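PDB 5C1F: septation protein imp2 from Schizosaccharomyces pombe, which is required for normal septation, takes part in disassembling the medial ring, and links the cytoskeleton to membrane phospholipids, here represented by its F-BAR domain. Local coordinates for residues A[17-21]-A[126-130]; A[95-100]-A[228-232]. All coordinates share one frame; numbering follows the deposited sequence.

Overall arrangement
Both contacts lie in the elongated helical F-BAR domain and share helix 69-155: contact 2 uses its 95-100 part and contact 1 its 126-130 part. Contact 1 joins it to the start of helix 18-59, contact 2 to helix 162-252. Along the chain the order is 17-21, 95-100, 126-130, 228-232, so the two pairs interleave, as expected where long helices run back and forth in one bundle. Their centres are about 41 Å apart and their nearest atoms about 28 Å. The centre of contact 2 sits about 10 Å from the chain centre, that of contact 1 about 32 Å. Beside contact 1, Glu-18 packs on Thr-269 of the second subunit; at contact 2, Phe-229 itself packs on that subunit's Val-82.

Contact 1: A[17-21]-A[126-130]; sequences DEGYH and HKDKL
Asp-17, just ahead of helix 18-59, turns its carboxylate to helix 69-155 and is gripped there by His-126 and Lys-129. NE2 of His-126 donates to Asp-17 OD2 at 2.9 Å; the bond is bent (143° at the hydrogen), reaching the oxygen on its anti side but tilted out of the carboxylate plane, while OD2 stays near the plane of the imidazole. The carboxylate is steeply turned from that ring. Lys-129, its chain extended beyond CG, brings NZ to Asp-17 OD1 at 2.8 Å as a salt bridge, with a further weak bond to OD2, so OD2 has two donors and the buried aspartate a countercharge. That lysine also makes cation-pi contacts with Tyr-197 and Trp-200 of helix 162-252.

Tyr-20 supplies the aromatic half. With CG anti to the backbone N (chi1 173°), its ring lies face to face against His-126, centroids 3.9 Å apart and planes 16° from parallel. The overlap is offset: Tyr-20 CE2 sits over the rim of the imidazole, 3.5 Å from His-126 ND1. His-126, likewise anti, reaches out from its helix to present one face to the tyrosine, while CG of Leu-130, one turn on, covers the other. His-21 approaches the imidazole obliquely, its NE2 4.3 Å from His-126 CE1, and takes the edge of Tyr-20, at CD2, against its own ring face. Were His-126 replaced by an alanine, Tyr-20 would probably lose the ring stacked on its face, and Asp-17 OD2 would be left with Lys-129 alone of its two donors here.

A histidine-carboxylate bond, a salt bridge and an aromatic cluster thus pin the N-terminal end of helix 18-59 to helix 69-155, a buried polar and aromatic helix junction within the F-BAR bundle.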
ATOM      1  N   ASP A  17     -49.171  16.082  10.954  1.00 54.79           N
ATOM      2  CA  ASP A  17     -48.204  16.016   9.860  1.00 54.37           C
ATOM      3  C   ASP A  17     -46.835  15.563  10.353  1.00 54.82           C
ATOM      4  O   ASP A  17     -45.812  16.152  10.001  1.00 57.52           O
ATOM      5  CB  ASP A  17     -48.085  17.371   9.159  1.00 56.15           C
ATOM      6  CG  ASP A  17     -49.429  17.935   8.751  1.00 55.33           C
ATOM      7  OD1 ASP A  17     -50.386  17.147   8.593  1.00 55.24           O
ATOM      8  OD2 ASP A  17     -49.527  19.168   8.587  1.00 58.61           O
ATOM      9  N   GLU A  18     -46.828  14.520  11.177  1.00 51.71           N
ATOM     10  CA  GLU A  18     -45.591  13.975  11.721  1.00 49.58           C
ATOM     11  C   GLU A  18     -44.674  13.478  10.610  1.00 46.28           C
ATOM     12  O   GLU A  18     -43.466  13.703  10.645  1.00 51.57           O
ATOM     13  CB  GLU A  18     -45.889  12.843  12.709  1.00 46.24           C
ATOM     14  CG  GLU A  18     -46.305  13.305  14.104  1.00 48.65           C
ATOM     15  CD  GLU A  18     -47.781  13.664  14.213  1.00 54.82           C
ATOM     16  OE1 GLU A  18     -48.450  13.820  13.168  1.00 56.08           O
ATOM     17  OE2 GLU A  18     -48.276  13.785  15.354  1.00 57.17           O
ATOM     18  N   GLY A  19     -45.258  12.806   9.622  1.00 41.61           N
ATOM     19  CA  GLY A  19     -44.511  12.334   8.470  1.00 40.74           C
ATOM     20  C   GLY A  19     -43.882  13.458   7.672  1.00 36.10           C
ATOM     21  O   GLY A  19     -42.820  13.284   7.079  1.00 56.02           O
ATOM     22  N   TYR A  20     -44.539  14.613   7.661  1.00 38.82           N
ATOM     23  CA  TYR A  20     -44.033  15.773   6.937  1.00 40.52           C
ATOM     24  C   TYR A  20     -42.722  16.259   7.528  1.00 40.72           C
ATOM     25  O   TYR A  20     -41.725  16.392   6.824  1.00 35.48           O
ATOM     26  CB  TYR A  20     -45.057  16.910   6.941  1.00 37.63           C
ATOM     27  CG  TYR A  20     -44.533  18.207   6.352  1.00 40.21           C
ATOM     28  CD1 TYR A  20     -44.436  18.380   4.977  1.00 41.57           C
ATOM     29  CD2 TYR A  20     -44.145  19.260   7.172  1.00 43.29           C
ATOM     30  CE1 TYR A  20     -43.963  19.564   4.435  1.00 40.02           C
ATOM     31  CE2 TYR A  20     -43.672  20.446   6.639  1.00 42.09           C
ATOM     32  CZ  TYR A  20     -43.582  20.593   5.271  1.00 40.22           C
ATOM     33  OH  TYR A  20     -43.110  21.774   4.739  1.00 40.78           O
ATOM     34  N   HIS A  21     -42.725  16.524   8.828  1.00 42.09           N
ATOM     35  CA  HIS A  21     -41.539  17.048   9.490  1.00 48.73           C
ATOM     36  C   HIS A  21     -40.445  15.992   9.566  1.00 44.30           C
ATOM     37  O   HIS A  21     -39.259  16.318   9.540  1.00 46.93           O
ATOM     38  CB  HIS A  21     -41.892  17.565  10.884  1.00 49.56           C
ATOM     39  CG  HIS A  21     -42.874  18.695  10.871  1.00 53.37           C
ATOM     40  ND1 HIS A  21     -42.497  20.006  10.666  1.00 53.95           N
ATOM     41  CD2 HIS A  21     -44.220  18.711  11.017  1.00 53.64           C
ATOM     42  CE1 HIS A  21     -43.566  20.780  10.695  1.00 55.89           C
ATOM     43  NE2 HIS A  21     -44.625  20.019  10.907  1.00 55.48           N
ATOM     44  N   HIS A 126     -48.001  23.216   2.132  1.00 37.13           N
ATOM     45  CA  HIS A 126     -48.138  23.055   3.574  1.00 37.22           C
ATOM     46  C   HIS A 126     -48.428  24.387   4.268  1.00 40.16           C
ATOM     47  O   HIS A 126     -49.246  24.448   5.186  1.00 43.39           O
ATOM     48  CB  HIS A 126     -46.877  22.419   4.155  1.00 34.82           C
ATOM     49  CG  HIS A 126     -47.022  21.979   5.578  1.00 43.18           C
ATOM     50  ND1 HIS A 126     -46.427  22.645   6.627  1.00 41.37           N
ATOM     51  CD2 HIS A 126     -47.695  20.940   6.124  1.00 40.37           C
ATOM     52  CE1 HIS A 126     -46.727  22.032   7.760  1.00 40.43           C
ATOM     53  NE2 HIS A 126     -47.496  20.995   7.482  1.00 39.58           N
ATOM     54  N   LYS A 127     -47.757  25.448   3.828  1.00 34.57           N
ATOM     55  CA  LYS A 127     -47.977  26.776   4.395  1.00 34.83           C
ATOM     56  C   LYS A 127     -49.397  27.258   4.131  1.00 40.77           C
ATOM     57  O   LYS A 127     -50.016  27.887   4.993  1.00 37.72           O
ATOM     58  CB  LYS A 127     -46.973  27.786   3.837  1.00 47.00           C
ATOM     59  CG  LYS A 127     -45.637  27.809   4.567  1.00 51.43           C
ATOM     60  CD  LYS A 127     -44.737  28.917   4.031  1.00 56.94           C
ATOM     61  CE  LYS A 127     -43.426  29.004   4.802  1.00 59.35           C
ATOM     62  NZ  LYS A 127     -42.632  27.753   4.683  1.00 59.33           N
ATOM     63  N   ASP A 128     -49.908  26.965   2.939  1.00 33.72           N
ATOM     64  CA  ASP A 128     -51.273  27.339   2.583  1.00 43.57           C
ATOM     65  C   ASP A 128     -52.277  26.543   3.410  1.00 41.38           C
ATOM     66  O   ASP A 128     -53.309  27.072   3.819  1.00 44.88           O
ATOM     67  CB  ASP A 128     -51.524  27.121   1.089  1.00 42.72           C
ATOM     68  CG  ASP A 128     -52.893  27.614   0.649  1.00 43.25           C
ATOM     69  OD1 ASP A 128     -53.051  28.837   0.450  1.00 49.20           O
ATOM     70  OD2 ASP A 128     -53.809  26.778   0.492  1.00 38.62           O
ATOM     71  N   LYS A 129     -51.966  25.274   3.658  1.00 42.09           N
ATOM     72  CA  LYS A 129     -52.827  24.414   4.464  1.00 40.64           C
ATOM     73  C   LYS A 129     -52.976  24.965   5.876  1.00 42.36           C
ATOM     74  O   LYS A 129     -54.081  25.049   6.407  1.00 45.74           O
ATOM     75  CB  LYS A 129     -52.277  22.989   4.515  1.00 40.73           C
ATOM     76  CG  LYS A 129     -53.084  22.051   5.401  1.00 38.10           C
ATOM     77  CD  LYS A 129     -52.291  20.800   5.746  1.00 45.63           C
ATOM     78  CE  LYS A 129     -53.007  19.963   6.796  1.00 51.70           C
ATOM     79  NZ  LYS A 129     -52.154  18.854   7.312  1.00 51.34           N
ATOM     80  N   LEU A 130     -51.856  25.346   6.481  1.00 43.00           N
ATOM     81  CA  LEU A 130     -51.891  25.920   7.818  1.00 38.00           C
ATOM     82  C   LEU A 130     -52.522  27.309   7.789  1.00 33.46           C
ATOM     83  O   LEU A 130     -53.195  27.710   8.739  1.00 36.53           O
ATOM     84  CB  LEU A 130     -50.483  25.979   8.415  1.00 40.33           C
ATOM     85  CG  LEU A 130     -49.792  24.622   8.595  1.00 43.93           C
ATOM     86  CD1 LEU A 130     -48.391  24.791   9.169  1.00 42.99           C
ATOM     87  CD2 LEU A 130     -50.628  23.697   9.469  1.00 43.52           C
TER

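Contact 2: A[95-100]-A[228-232]; sequences LLQDDV and TFTLL
Leu-232 reaches from the 228-232 part of helix 162-252 to the 95-100 part of helix 69-155 and touches three of its residues through two methyls. CD2 meets Leu-95, 3.7 Å from its CD1, and also lies against its CB. CD1 packs between Val-100 and Leu-96, 3.7 Å from Val-100 CG2 and 3.8 Å from Leu-96 CD2. The leucine's CG stands anti to its own carbonyl carbon (chi1 -70°), which carries it toward helix 69-155, and the branch there divides the two methyls among these neighbours.

One aromatic side chain takes part. Leu-96 CD2 comes to the edge of the Phe-229 ring, near its plane and 3.6 Å from CD1, so the methyl meets the rim and not a face. Tyr-41 of helix 18-59 meets the same phenylalanine ring, and Val-82 of the second subunit packs on Phe-229.

Looser methyl contacts line the Thr-228 end. Its CG2 lies 4.2 Å from Val-100 CG2 and faces Asp-99 CB, while its OG1 bonds to the backbone O of Ser-224 in its own helix. Val-100 CG1 approaches Phe-229 CB at 4.5 Å.

The helix segments run nearly antiparallel, at 156°, with axes 10.4 Å apart. Between these two segments the hold is apolar packing of leucine, valine and threonine methyls and phenylalanine ring carbons, with no polar bond, so it depends on shape fit and burial.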
ATOM      1  N   LEU A  95      -8.456   6.083  -8.904  1.00 20.04           N
ATOM      2  CA  LEU A  95      -9.814   5.577  -9.069  1.00 21.98           C
ATOM      3  C   LEU A  95     -10.567   5.578  -7.736  1.00 27.76           C
ATOM      4  O   LEU A  95     -11.779   5.804  -7.699  1.00 27.25           O
ATOM      5  CB  LEU A  95      -9.794   4.172  -9.676  1.00 26.87           C
ATOM      6  CG  LEU A  95      -9.239   4.077 -11.105  1.00 29.33           C
ATOM      7  CD1 LEU A  95      -9.053   2.625 -11.531  1.00 27.49           C
ATOM      8  CD2 LEU A  95     -10.138   4.814 -12.087  1.00 20.97           C
ATOM      9  N   LEU A  96      -9.850   5.331  -6.641  1.00 25.51           N
ATOM     10  CA  LEU A  96     -10.459   5.398  -5.316  1.00 18.62           C
ATOM     11  C   LEU A  96     -10.972   6.808  -5.045  1.00 37.69           C
ATOM     12  O   LEU A  96     -11.995   6.992  -4.383  1.00 29.06           O
ATOM     13  CB  LEU A  96      -9.463   4.981  -4.231  1.00 18.25           C
ATOM     14  CG  LEU A  96      -9.185   3.486  -4.059  1.00 22.24           C
ATOM     15  CD1 LEU A  96      -8.135   3.251  -2.979  1.00 19.96           C
ATOM     16  CD2 LEU A  96     -10.463   2.724  -3.737  1.00 17.79           C
ATOM     17  N   GLN A  97     -10.260   7.802  -5.564  1.00 19.71           N
ATOM     18  CA  GLN A  97     -10.674   9.187  -5.400  1.00 40.64           C
ATOM     19  C   GLN A  97     -11.829   9.537  -6.329  1.00 31.37           C
ATOM     20  O   GLN A  97     -12.829  10.095  -5.891  1.00 28.72           O
ATOM     21  CB  GLN A  97      -9.493  10.132  -5.632  1.00 38.23           C
ATOM     22  CG  GLN A  97      -8.672  10.362  -4.375  1.00 50.29           C
ATOM     23  CD  GLN A  97      -7.242  10.785  -4.654  1.00 62.28           C
ATOM     24  OE1 GLN A  97      -6.867  11.041  -5.799  1.00 64.20           O
ATOM     25  NE2 GLN A  97      -6.432  10.858  -3.600  1.00 62.31           N
ATOM     26  N   ASP A  98     -11.698   9.188  -7.605  1.00 23.57           N
ATOM     27  CA  ASP A  98     -12.678   9.590  -8.609  1.00 23.88           C
ATOM     28  C   ASP A  98     -13.962   8.764  -8.585  1.00 21.55           C
ATOM     29  O   ASP A  98     -15.057   9.319  -8.667  1.00 28.24           O
ATOM     30  CB  ASP A  98     -12.054   9.524 -10.005  1.00 22.35           C
ATOM     31  CG  ASP A  98     -10.880  10.467 -10.160  1.00 36.68           C
ATOM     32  OD1 ASP A  98     -10.864  11.508  -9.469  1.00 35.21           O
ATOM     33  OD2 ASP A  98      -9.971  10.168 -10.964  1.00 34.84           O
ATOM     34  N   ASP A  99     -13.835   7.444  -8.471  1.00 26.82           N
ATOM     35  CA  ASP A  99     -14.998   6.564  -8.578  1.00 25.88           C
ATOM     36  C   ASP A  99     -15.625   6.214  -7.233  1.00 25.63           C
ATOM     37  O   ASP A  99     -16.784   5.803  -7.175  1.00 24.83           O
ATOM     38  CB  ASP A  99     -14.625   5.274  -9.308  1.00 25.62           C
ATOM     39  CG  ASP A  99     -14.171   5.521 -10.731  1.00 34.24           C
ATOM     40  OD1 ASP A  99     -14.453   6.613 -11.266  1.00 37.19           O
ATOM     41  OD2 ASP A  99     -13.535   4.618 -11.312  1.00 38.02           O
ATOM     42  N   VAL A 100     -14.871   6.365  -6.151  1.00 28.30           N
ATOM     43  CA  VAL A 100     -15.409   6.035  -4.837  1.00 27.62           C
ATOM     44  C   VAL A 100     -15.657   7.299  -4.015  1.00 25.63           C
ATOM     45  O   VAL A 100     -16.806   7.677  -3.799  1.00 29.65           O
ATOM     46  CB  VAL A 100     -14.480   5.070  -4.076  1.00 23.97           C
ATOM     47  CG1 VAL A 100     -15.114   4.643  -2.765  1.00 29.88           C
ATOM     48  CG2 VAL A 100     -14.186   3.850  -4.931  1.00 28.22           C
ATOM     49  N   THR A 228     -17.844  -1.149  -5.826  1.00 24.35           N
ATOM     50  CA  THR A 228     -16.778  -0.604  -6.664  1.00 23.61           C
ATOM     51  C   THR A 228     -15.450  -0.599  -5.912  1.00 22.36           C
ATOM     52  O   THR A 228     -14.406  -0.937  -6.476  1.00 21.32           O
ATOM     53  CB  THR A 228     -17.117   0.826  -7.150  1.00 24.37           C
ATOM     54  OG1 THR A 228     -18.233   0.768  -8.048  1.00 26.99           O
ATOM     55  CG2 THR A 228     -15.934   1.456  -7.877  1.00 18.62           C
ATOM     56  N   PHE A 229     -15.502  -0.239  -4.632  1.00 21.85           N
ATOM     57  CA  PHE A 229     -14.320  -0.244  -3.779  1.00 20.46           C
ATOM     58  C   PHE A 229     -13.638  -1.616  -3.761  1.00 21.64           C
ATOM     59  O   PHE A 229     -12.418  -1.703  -3.904  1.00 20.26           O
ATOM     60  CB  PHE A 229     -14.695   0.185  -2.356  1.00 18.03           C
ATOM     61  CG  PHE A 229     -13.587   0.011  -1.351  1.00 16.23           C
ATOM     62  CD1 PHE A 229     -12.432   0.770  -1.435  1.00 16.72           C
ATOM     63  CD2 PHE A 229     -13.708  -0.901  -0.312  1.00 18.50           C
ATOM     64  CE1 PHE A 229     -11.411   0.618  -0.512  1.00 15.28           C
ATOM     65  CE2 PHE A 229     -12.693  -1.058   0.616  1.00 19.38           C
ATOM     66  CZ  PHE A 229     -11.542  -0.294   0.515  1.00 15.73           C
ATOM     67  N   THR A 230     -14.421  -2.682  -3.604  1.00 18.21           N
ATOM     68  CA  THR A 230     -13.859  -4.034  -3.570  1.00 20.25           C
ATOM     69  C   THR A 230     -13.305  -4.463  -4.925  1.00 23.53           C
ATOM     70  O   THR A 230     -12.325  -5.208  -4.996  1.00 27.40           O
ATOM     71  CB  THR A 230     -14.898  -5.081  -3.125  1.00 20.78           C
ATOM     72  OG1 THR A 230     -15.868  -5.277  -4.162  1.00 24.38           O
ATOM     73  CG2 THR A 230     -15.586  -4.641  -1.845  1.00 17.93           C
ATOM     74  N   LEU A 231     -13.945  -4.004  -5.996  1.00 21.49           N
ATOM     75  CA  LEU A 231     -13.492  -4.325  -7.343  1.00 25.90           C
ATOM     76  C   LEU A 231     -12.127  -3.706  -7.600  1.00 22.08           C
ATOM     77  O   LEU A 231     -11.245  -4.336  -8.184  1.00 19.26           O
ATOM     78  CB  LEU A 231     -14.495  -3.833  -8.385  1.00 28.94           C
ATOM     79  CG  LEU A 231     -15.844  -4.544  -8.426  1.00 25.27           C
ATOM     80  CD1 LEU A 231     -16.681  -4.004  -9.571  1.00 21.11           C
ATOM     81  CD2 LEU A 231     -15.648  -6.046  -8.554  1.00 22.71           C
ATOM     82  N   LEU A 232     -11.965  -2.465  -7.152  1.00 19.87           N
ATOM     83  CA  LEU A 232     -10.704  -1.751  -7.289  1.00 24.02           C
ATOM     84  C   LEU A 232      -9.575  -2.425  -6.508  1.00 22.73           C
ATOM     85  O   LEU A 232      -8.460  -2.548  -7.012  1.00 22.57           O
ATOM     86  CB  LEU A 232     -10.867  -0.298  -6.834  1.00 20.97           C
ATOM     87  CG  LEU A 232     -11.717   0.567  -7.764  1.00 27.63           C
ATOM     88  CD1 LEU A 232     -11.891   1.978  -7.203  1.00 16.88           C
ATOM     89  CD2 LEU A 232     -11.093   0.599  -9.157  1.00 17.52           C
TER